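Local structure of fumarylacetoacetate hydrolase (Burkholderia xenovorans, 5TI1) at residues T285-F299 with C423-A436. The protein probably hydrolyses fumarylacetoacetate to fumarate and acetoacetate, the last step of phenylalanine and tyrosine breakdown, with a bound magnesium ion. Residues are numbered along the deposited sequence; the frame is centred on the assembly and turned at random.
Sequences TISPWIVTLDALEPF and CQGEGYRVGFGVCA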
ATOM      1  N   THR B 285     -10.149  -6.710   8.093  1.00 26.26           N
ATOM      2  CA  THR B 285     -11.184  -5.989   8.823  1.00 26.83           C
ATOM      3  C   THR B 285     -10.574  -5.280  10.031  1.00 23.62           C
ATOM      4  O   THR B 285      -9.743  -5.851  10.741  1.00 28.22           O
ATOM      5  CB  THR B 285     -12.311  -6.941   9.267  1.00 29.68           C
ATOM      6  OG1 THR B 285     -12.857  -7.604   8.124  1.00 27.11           O
ATOM      7  CG2 THR B 285     -13.434  -6.183   9.960  1.00 25.53           C
ATOM      8  N   ILE B 286     -10.973  -4.029  10.263  1.00 25.11           N
ATOM      9  CA  ILE B 286     -10.618  -3.361  11.509  1.00 25.58           C
ATOM     10  C   ILE B 286     -11.876  -2.886  12.228  1.00 31.77           C
ATOM     11  O   ILE B 286     -12.925  -2.638  11.620  1.00 27.73           O
ATOM     12  CB  ILE B 286      -9.629  -2.185  11.315  1.00 23.97           C
ATOM     13  CG1 ILE B 286     -10.220  -1.082  10.427  1.00 25.84           C
ATOM     14  CG2 ILE B 286      -8.302  -2.694  10.754  1.00 23.57           C
ATOM     15  CD1 ILE B 286      -9.331   0.181  10.366  1.00 28.40           C
ATOM     16  N   SER B 287     -11.759  -2.779  13.551  1.00 26.41           N
ATOM     17  CA  SER B 287     -12.799  -2.177  14.356  1.00 26.77           C
ATOM     18  C   SER B 287     -12.896  -0.683  14.046  1.00 34.21           C
ATOM     19  O   SER B 287     -11.940  -0.075  13.546  1.00 27.94           O
ATOM     20  CB  SER B 287     -12.506  -2.401  15.841  1.00 28.12           C
ATOM     21  OG  SER B 287     -11.236  -1.883  16.186  1.00 32.04           O
ATOM     22  N   PRO B 288     -14.046  -0.061  14.329  1.00 35.73           N
ATOM     23  CA  PRO B 288     -14.244   1.331  13.895  1.00 32.71           C
ATOM     24  C   PRO B 288     -13.725   2.400  14.849  1.00 31.04           C
ATOM     25  O   PRO B 288     -13.543   3.542  14.413  1.00 28.37           O
ATOM     26  CB  PRO B 288     -15.771   1.425  13.741  1.00 26.82           C
ATOM     27  CG  PRO B 288     -16.300   0.427  14.724  1.00 31.35           C
ATOM     28  CD  PRO B 288     -15.306  -0.697  14.767  1.00 30.29           C
ATOM     29  N   TRP B 289     -13.483   2.076  16.125  1.00 28.59           N
ATOM     30  CA  TRP B 289     -13.098   3.065  17.131  1.00 33.35           C
ATOM     31  C   TRP B 289     -11.585   3.052  17.366  1.00 35.26           C
ATOM     32  O   TRP B 289     -11.021   2.035  17.787  1.00 29.85           O
ATOM     33  CB  TRP B 289     -13.828   2.815  18.455  1.00 34.72           C
ATOM     34  CG  TRP B 289     -15.313   3.039  18.388  1.00 38.32           C
ATOM     35  CD1 TRP B 289     -16.288   2.087  18.481  1.00 33.44           C
ATOM     36  CD2 TRP B 289     -15.988   4.290  18.193  1.00 34.48           C
ATOM     37  NE1 TRP B 289     -17.527   2.667  18.363  1.00 36.17           N
ATOM     38  CE2 TRP B 289     -17.375   4.017  18.182  1.00 33.66           C
ATOM     39  CE3 TRP B 289     -15.557   5.612  18.027  1.00 33.73           C
ATOM     40  CZ2 TRP B 289     -18.336   5.018  18.022  1.00 32.43           C
ATOM     41  CZ3 TRP B 289     -16.509   6.605  17.858  1.00 32.08           C
ATOM     42  CH2 TRP B 289     -17.883   6.302  17.859  1.00 37.59           C
ATOM     43  N   ILE B 290     -10.930   4.181  17.144  1.00 29.37           N
ATOM     44  CA  ILE B 290      -9.496   4.253  17.395  1.00 29.74           C
ATOM     45  C   ILE B 290      -9.309   4.671  18.842  1.00 31.01           C
ATOM     46  O   ILE B 290      -9.634   5.800  19.214  1.00 34.89           O
ATOM     47  CB  ILE B 290      -8.775   5.207  16.441  1.00 28.45           C
ATOM     48  CG1 ILE B 290      -8.950   4.743  14.993  1.00 27.00           C
ATOM     49  CG2 ILE B 290      -7.305   5.219  16.779  1.00 28.62           C
ATOM     50  CD1 ILE B 290      -8.181   5.592  13.993  1.00 29.53           C
ATOM     51  N   VAL B 291      -8.818   3.747  19.659  1.00 31.76           N
ATOM     52  CA  VAL B 291      -8.525   4.032  21.062  1.00 33.40           C
ATOM     53  C   VAL B 291      -7.168   4.719  21.106  1.00 36.64           C
ATOM     54  O   VAL B 291      -6.182   4.168  20.609  1.00 36.44           O
ATOM     55  CB  VAL B 291      -8.530   2.745  21.901  1.00 34.31           C
ATOM     56  CG1 VAL B 291      -8.025   3.024  23.325  1.00 36.09           C
ATOM     57  CG2 VAL B 291      -9.938   2.109  21.938  1.00 34.46           C
ATOM     58  N   THR B 292      -7.120   5.934  21.660  1.00 34.22           N
ATOM     59  CA  THR B 292      -5.892   6.725  21.602  1.00 39.92           C
ATOM     60  C   THR B 292      -4.789   6.112  22.455  1.00 37.90           C
ATOM     61  O   THR B 292      -5.035   5.483  23.488  1.00 37.08           O
ATOM     62  CB  THR B 292      -6.115   8.171  22.066  1.00 39.54           C
ATOM     63  OG1 THR B 292      -6.601   8.186  23.418  1.00 38.87           O
ATOM     64  CG2 THR B 292      -7.086   8.901  21.155  1.00 37.58           C
ATOM     65  N   LEU B 293      -3.553   6.321  22.012  1.00 36.45           N
ATOM     66  CA  LEU B 293      -2.412   5.830  22.768  1.00 35.37           C
ATOM     67  C   LEU B 293      -2.380   6.440  24.166  1.00 37.27           C
ATOM     68  O   LEU B 293      -2.019   5.764  25.138  1.00 44.56           O
ATOM     69  CB  LEU B 293      -1.125   6.122  22.002  1.00 39.54           C
ATOM     70  CG  LEU B 293       0.082   5.423  22.625  1.00 48.62           C
ATOM     71  CD1 LEU B 293      -0.014   3.914  22.430  1.00 48.87           C
ATOM     72  CD2 LEU B 293       1.383   5.972  22.071  1.00 52.84           C
ATOM     73  N   ASP B 294      -2.799   7.703  24.295  1.00 37.63           N
ATOM     74  CA  ASP B 294      -2.898   8.325  25.615  1.00 42.72           C
ATOM     75  C   ASP B 294      -3.889   7.587  26.512  1.00 49.88           C
ATOM     76  O   ASP B 294      -3.615   7.364  27.697  1.00 42.47           O
ATOM     77  CB  ASP B 294      -3.287   9.799  25.469  1.00 39.72           C
ATOM     78  CG  ASP B 294      -2.089  10.683  25.162  1.00 45.83           C
ATOM     79  OD1 ASP B 294      -0.987  10.338  25.632  1.00 47.41           O
ATOM     80  OD2 ASP B 294      -2.237  11.703  24.455  1.00 41.17           O
ATOM     81  N   ALA B 295      -5.045   7.188  25.966  1.00 39.99           N
ATOM     82  CA  ALA B 295      -6.012   6.461  26.782  1.00 43.94           C
ATOM     83  C   ALA B 295      -5.449   5.129  27.257  1.00 41.57           C
ATOM     84  O   ALA B 295      -5.856   4.625  28.308  1.00 43.10           O
ATOM     85  CB  ALA B 295      -7.314   6.242  26.002  1.00 41.15           C
ATOM     86  N   LEU B 296      -4.508   4.550  26.511  1.00 40.38           N
ATOM     87  CA  LEU B 296      -3.915   3.270  26.876  1.00 40.82           C
ATOM     88  C   LEU B 296      -2.757   3.392  27.857  1.00 48.23           C
ATOM     89  O   LEU B 296      -2.288   2.365  28.365  1.00 43.08           O
ATOM     90  CB  LEU B 296      -3.422   2.548  25.629  1.00 39.04           C
ATOM     91  CG  LEU B 296      -4.548   2.150  24.671  1.00 45.00           C
ATOM     92  CD1 LEU B 296      -3.968   1.917  23.309  1.00 35.92           C
ATOM     93  CD2 LEU B 296      -5.235   0.904  25.179  1.00 38.41           C
ATOM     94  N   GLU B 297      -2.280   4.608  28.112  1.00 42.75           N
ATOM     95  CA  GLU B 297      -1.141   4.789  29.009  1.00 50.12           C
ATOM     96  C   GLU B 297      -1.304   4.087  30.353  1.00 54.84           C
ATOM     97  O   GLU B 297      -0.345   3.424  30.781  1.00 47.01           O
ATOM     98  CB  GLU B 297      -0.864   6.288  29.201  1.00 50.94           C
ATOM     99  CG  GLU B 297       0.361   6.580  30.057  1.00 58.11           C
ATOM    100  CD  GLU B 297       1.632   5.980  29.477  1.00 54.01           C
ATOM    101  OE1 GLU B 297       1.757   5.910  28.238  1.00 50.42           O
ATOM    102  OE2 GLU B 297       2.500   5.560  30.264  1.00 54.63           O
ATOM    103  N   PRO B 298      -2.463   4.132  31.033  1.00 47.31           N
ATOM    104  CA  PRO B 298      -2.591   3.408  32.314  1.00 50.09           C
ATOM    105  C   PRO B 298      -2.408   1.904  32.203  1.00 54.60           C
ATOM    106  O   PRO B 298      -2.351   1.236  33.239  1.00 50.96           O
ATOM    107  CB  PRO B 298      -4.018   3.745  32.777  1.00 50.16           C
ATOM    108  CG  PRO B 298      -4.357   5.010  32.074  1.00 58.56           C
ATOM    109  CD  PRO B 298      -3.678   4.918  30.741  1.00 46.88           C
ATOM    110  N   PHE B 299      -2.314   1.347  30.995  1.00 55.69           N
ATOM    111  CA  PHE B 299      -2.212  -0.096  30.830  1.00 47.05           C
ATOM    112  C   PHE B 299      -0.875  -0.514  30.234  1.00 46.31           C
ATOM    113  O   PHE B 299      -0.703  -1.681  29.874  1.00 45.94           O
ATOM    114  CB  PHE B 299      -3.407  -0.597  30.004  1.00 45.68           C
ATOM    115  CG  PHE B 299      -4.718  -0.096  30.532  1.00 46.40           C
ATOM    116  CD1 PHE B 299      -5.331  -0.729  31.604  1.00 48.14           C
ATOM    117  CD2 PHE B 299      -5.297   1.050  30.014  1.00 45.53           C
ATOM    118  CE1 PHE B 299      -6.524  -0.255  32.128  1.00 48.96           C
ATOM    119  CE2 PHE B 299      -6.490   1.534  30.536  1.00 49.79           C
ATOM    120  CZ  PHE B 299      -7.101   0.877  31.599  1.00 48.09           C
ATOM    121  N   CYS B 423      -8.890  -3.117  27.808  1.00 46.58           N
ATOM    122  CA  CYS B 423      -7.977  -3.047  28.935  1.00 44.09           C
ATOM    123  C   CYS B 423      -8.811  -3.055  30.207  1.00 46.05           C
ATOM    124  O   CYS B 423      -9.758  -2.273  30.331  1.00 46.21           O
ATOM    125  CB  CYS B 423      -7.113  -1.790  28.865  1.00 43.87           C
ATOM    126  SG  CYS B 423      -6.184  -1.610  27.318  1.00 43.53           S
ATOM    127  N   GLN B 424      -8.471  -3.947  31.138  1.00 47.63           N
ATOM    128  CA  GLN B 424      -9.181  -4.061  32.406  1.00 49.70           C
ATOM    129  C   GLN B 424      -8.485  -3.224  33.475  1.00 52.80           C
ATOM    130  O   GLN B 424      -7.305  -3.443  33.768  1.00 52.04           O
ATOM    131  CB  GLN B 424      -9.256  -5.520  32.850  1.00 65.84           C
ATOM    132  CG  GLN B 424     -10.080  -5.751  34.112  1.00 52.82           C
ATOM    133  CD  GLN B 424     -11.549  -5.436  33.914  1.00 52.46           C
ATOM    134  OE1 GLN B 424     -12.241  -6.089  33.127  1.00 51.24           O
ATOM    135  NE2 GLN B 424     -12.033  -4.423  34.623  1.00 53.60           N
ATOM    136  N   GLY B 425      -9.212  -2.259  34.041  1.00 54.10           N
ATOM    137  CA  GLY B 425      -8.778  -1.526  35.206  1.00 54.32           C
ATOM    138  C   GLY B 425      -9.546  -1.952  36.446  1.00 56.60           C
ATOM    139  O   GLY B 425     -10.245  -2.964  36.461  1.00 56.69           O
ATOM    140  N   GLU B 426      -9.403  -1.153  37.505  1.00 65.64           N
ATOM    141  CA  GLU B 426     -10.121  -1.408  38.755  1.00 60.97           C
ATOM    142  C   GLU B 426     -11.506  -0.775  38.653  1.00 60.90           C
ATOM    143  O   GLU B 426     -11.657   0.444  38.750  1.00 61.19           O
ATOM    144  CB  GLU B 426      -9.339  -0.867  39.947  1.00 66.08           C
ATOM    145  CG  GLU B 426      -9.878  -1.312  41.305  1.00 75.97           C
ATOM    146  CD  GLU B 426      -9.928  -2.832  41.459  1.00 83.39           C
ATOM    147  OE1 GLU B 426     -11.045  -3.393  41.543  1.00 84.82           O
ATOM    148  OE2 GLU B 426      -8.852  -3.466  41.497  1.00 85.92           O
ATOM    149  N   GLY B 427     -12.522  -1.607  38.429  1.00 60.53           N
ATOM    150  CA  GLY B 427     -13.887  -1.140  38.308  1.00 60.51           C
ATOM    151  C   GLY B 427     -14.275  -0.539  36.971  1.00 58.10           C
ATOM    152  O   GLY B 427     -15.400  -0.042  36.840  1.00 58.12           O
ATOM    153  N   TYR B 428     -13.396  -0.555  35.973  1.00 56.13           N
ATOM    154  CA  TYR B 428     -13.748   0.001  34.676  1.00 53.91           C
ATOM    155  C   TYR B 428     -12.898  -0.661  33.606  1.00 56.03           C
ATOM    156  O   TYR B 428     -11.962  -1.410  33.896  1.00 52.23           O
ATOM    157  CB  TYR B 428     -13.569   1.520  34.638  1.00 54.56           C
ATOM    158  CG  TYR B 428     -12.119   1.960  34.556  1.00 54.16           C
ATOM    159  CD1 TYR B 428     -11.258   1.764  35.626  1.00 55.43           C
ATOM    160  CD2 TYR B 428     -11.616   2.570  33.411  1.00 51.68           C
ATOM    161  CE1 TYR B 428      -9.938   2.155  35.567  1.00 56.29           C
ATOM    162  CE2 TYR B 428     -10.285   2.973  33.343  1.00 53.72           C
ATOM    163  CZ  TYR B 428      -9.450   2.767  34.432  1.00 55.34           C
ATOM    164  OH  TYR B 428      -8.123   3.154  34.395  1.00 53.07           O
ATOM    165  N   ARG B 429     -13.240  -0.364  32.353  1.00 50.12           N
ATOM    166  CA  ARG B 429     -12.521  -0.869  31.199  1.00 47.80           C
ATOM    167  C   ARG B 429     -12.244   0.262  30.219  1.00 46.26           C
ATOM    168  O   ARG B 429     -12.933   1.284  30.190  1.00 46.83           O
ATOM    169  CB  ARG B 429     -13.305  -1.983  30.481  1.00 54.72           C
ATOM    170  CG  ARG B 429     -13.507  -3.237  31.305  1.00 56.06           C
ATOM    171  CD  ARG B 429     -14.180  -4.324  30.489  1.00 52.43           C
ATOM    172  NE  ARG B 429     -14.263  -5.576  31.234  1.00 57.65           N
ATOM    173  CZ  ARG B 429     -14.828  -6.682  30.763  1.00 51.59           C
ATOM    174  NH1 ARG B 429     -15.355  -6.685  29.549  1.00 46.85           N
ATOM    175  NH2 ARG B 429     -14.860  -7.784  31.497  1.00 54.79           N
ATOM    176  N   VAL B 430     -11.207   0.058  29.421  1.00 44.88           N
ATOM    177  CA  VAL B 430     -10.888   0.886  28.265  1.00 43.13           C
ATOM    178  C   VAL B 430     -10.862  -0.093  27.103  1.00 41.38           C
ATOM    179  O   VAL B 430      -9.901  -0.853  26.949  1.00 43.55           O
ATOM    180  CB  VAL B 430      -9.555   1.627  28.433  1.00 43.29           C
ATOM    181  CG1 VAL B 430      -9.120   2.314  27.141  1.00 41.38           C
ATOM    182  CG2 VAL B 430      -9.675   2.634  29.554  1.00 46.30           C
ATOM    183  N   GLY B 431     -11.944  -0.127  26.317  1.00 47.10           N
ATOM    184  CA  GLY B 431     -12.181  -1.195  25.374  1.00 45.46           C
ATOM    185  C   GLY B 431     -12.230  -0.735  23.923  1.00 43.40           C
ATOM    186  O   GLY B 431     -12.229   0.462  23.616  1.00 38.19           O
ATOM    187  N   PHE B 432     -12.302  -1.718  23.027  1.00 38.14           N
ATOM    188  CA  PHE B 432     -12.109  -1.487  21.600  1.00 41.73           C
ATOM    189  C   PHE B 432     -13.359  -1.732  20.761  1.00 44.71           C
ATOM    190  O   PHE B 432     -13.313  -1.559  19.533  1.00 44.56           O
ATOM    191  CB  PHE B 432     -10.964  -2.368  21.088  1.00 33.57           C
ATOM    192  CG  PHE B 432      -9.602  -1.860  21.448  1.00 33.87           C
ATOM    193  CD1 PHE B 432      -9.094  -2.049  22.718  1.00 35.42           C
ATOM    194  CD2 PHE B 432      -8.820  -1.205  20.504  1.00 32.67           C
ATOM    195  CE1 PHE B 432      -7.836  -1.593  23.050  1.00 42.24           C
ATOM    196  CE2 PHE B 432      -7.557  -0.737  20.833  1.00 32.98           C
ATOM    197  CZ  PHE B 432      -7.066  -0.933  22.099  1.00 36.31           C
ATOM    198  N   GLY B 433     -14.476  -2.118  21.374  1.00 34.31           N
ATOM    199  CA  GLY B 433     -15.599  -2.487  20.526  1.00 33.52           C
ATOM    200  C   GLY B 433     -15.341  -3.827  19.854  1.00 34.60           C
ATOM    201  O   GLY B 433     -14.655  -4.703  20.393  1.00 33.37           O
ATOM    202  N   VAL B 434     -15.893  -3.999  18.654  1.00 31.62           N
ATOM    203  CA  VAL B 434     -15.781  -5.284  17.981  1.00 32.87           C
ATOM    204  C   VAL B 434     -15.313  -5.095  16.547  1.00 33.54           C
ATOM    205  O   VAL B 434     -15.534  -4.057  15.913  1.00 28.75           O
ATOM    206  CB  VAL B 434     -17.099  -6.097  18.007  1.00 35.35           C
ATOM    207  CG1 VAL B 434     -17.514  -6.413  19.447  1.00 34.10           C
ATOM    208  CG2 VAL B 434     -18.207  -5.387  17.238  1.00 34.97           C
ATOM    209  N   CYS B 435     -14.656  -6.134  16.050  1.00 31.83           N
ATOM    210  CA  CYS B 435     -14.159  -6.238  14.690  1.00 27.76           C
ATOM    211  C   CYS B 435     -14.748  -7.530  14.120  1.00 31.56           C
ATOM    212  O   CYS B 435     -14.176  -8.607  14.312  1.00 28.18           O
ATOM    213  CB  CYS B 435     -12.634  -6.242  14.711  1.00 27.66           C
ATOM    214  SG  CYS B 435     -11.880  -6.765  13.190  1.00 30.16           S
ATOM    215  N   ALA B 436     -15.894  -7.427  13.433  1.00 27.12           N
ATOM    216  CA  ALA B 436     -16.661  -8.589  12.993  1.00 27.11           C
ATOM    217  C   ALA B 436     -16.770  -8.697  11.471  1.00 27.65           C
ATOM    218  O   ALA B 436     -16.817  -7.697  10.749  1.00 25.22           O
ATOM    219  CB  ALA B 436     -18.089  -8.564  13.572  1.00 27.78           C
TER
HETATM  220  O   HOH W   1     -15.582  -7.511   8.141  1.00 23.58           O
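The Phe299 ring packs face-on against Cys423 CB where two beta-sheets of the fumarylacetoacetate hydrolase C-terminal fold face each other. Residues 285-299 run from a strand of one sheet through a short helical turn, while 423-436 form a beta-hairpin of the other; no direct hydrogen bond joins them, and the contact is chiefly apolar side chains packed on each other and on backbone. A flat aromatic ring suits this place because it offers both faces to carbon: Cys423 CB lies over the centre of one, 3.3 Å from the Phe299 centroid, and Pro298 CB over the opposite face, toward the rim. Cys423 SG sits obliquely to the same ring, a sulfur-aromatic contact, and also meets Leu296 CD2 at 3.4 Å; a small, polarisable thiol suits this tight corner. Val430, paired with Cys423 across the hairpin by backbone hydrogen bonds, brings CG2 to 3.5 Å from Phe299 CE2. At the edge of the ring lies Gln424 O, 3.7 Å from Phe299 CE1, and Ala295 O is in its plane.

Phe432 fills the middle of the interface, its broad apolar ring spanning from Val291 to Leu296. With CG anti to its own carbonyl carbon (chi1 -77°), the ring runs across Val291, whose CG2 stands over one face, 3.9 Å from the centroid; Leu296 CD2 approaches obliquely. A beta-branched valine presents CG2 to this face and turns CG1 to Val430 CG1. Leu257 and Ile324, one from each sheet, also touch Phe432.

Farther along, Ser287 turns CB toward Val434 O while its OG accepts a hydrogen bond from Leu257 N. Thr285 OG1, also bonded to Trp261 NE1, donates to a water that in turn donates to Ala436 O (2.9 Å); on the same threonine, Cys435 SG rests 3.4 Å from Thr285 O and also touches CG2.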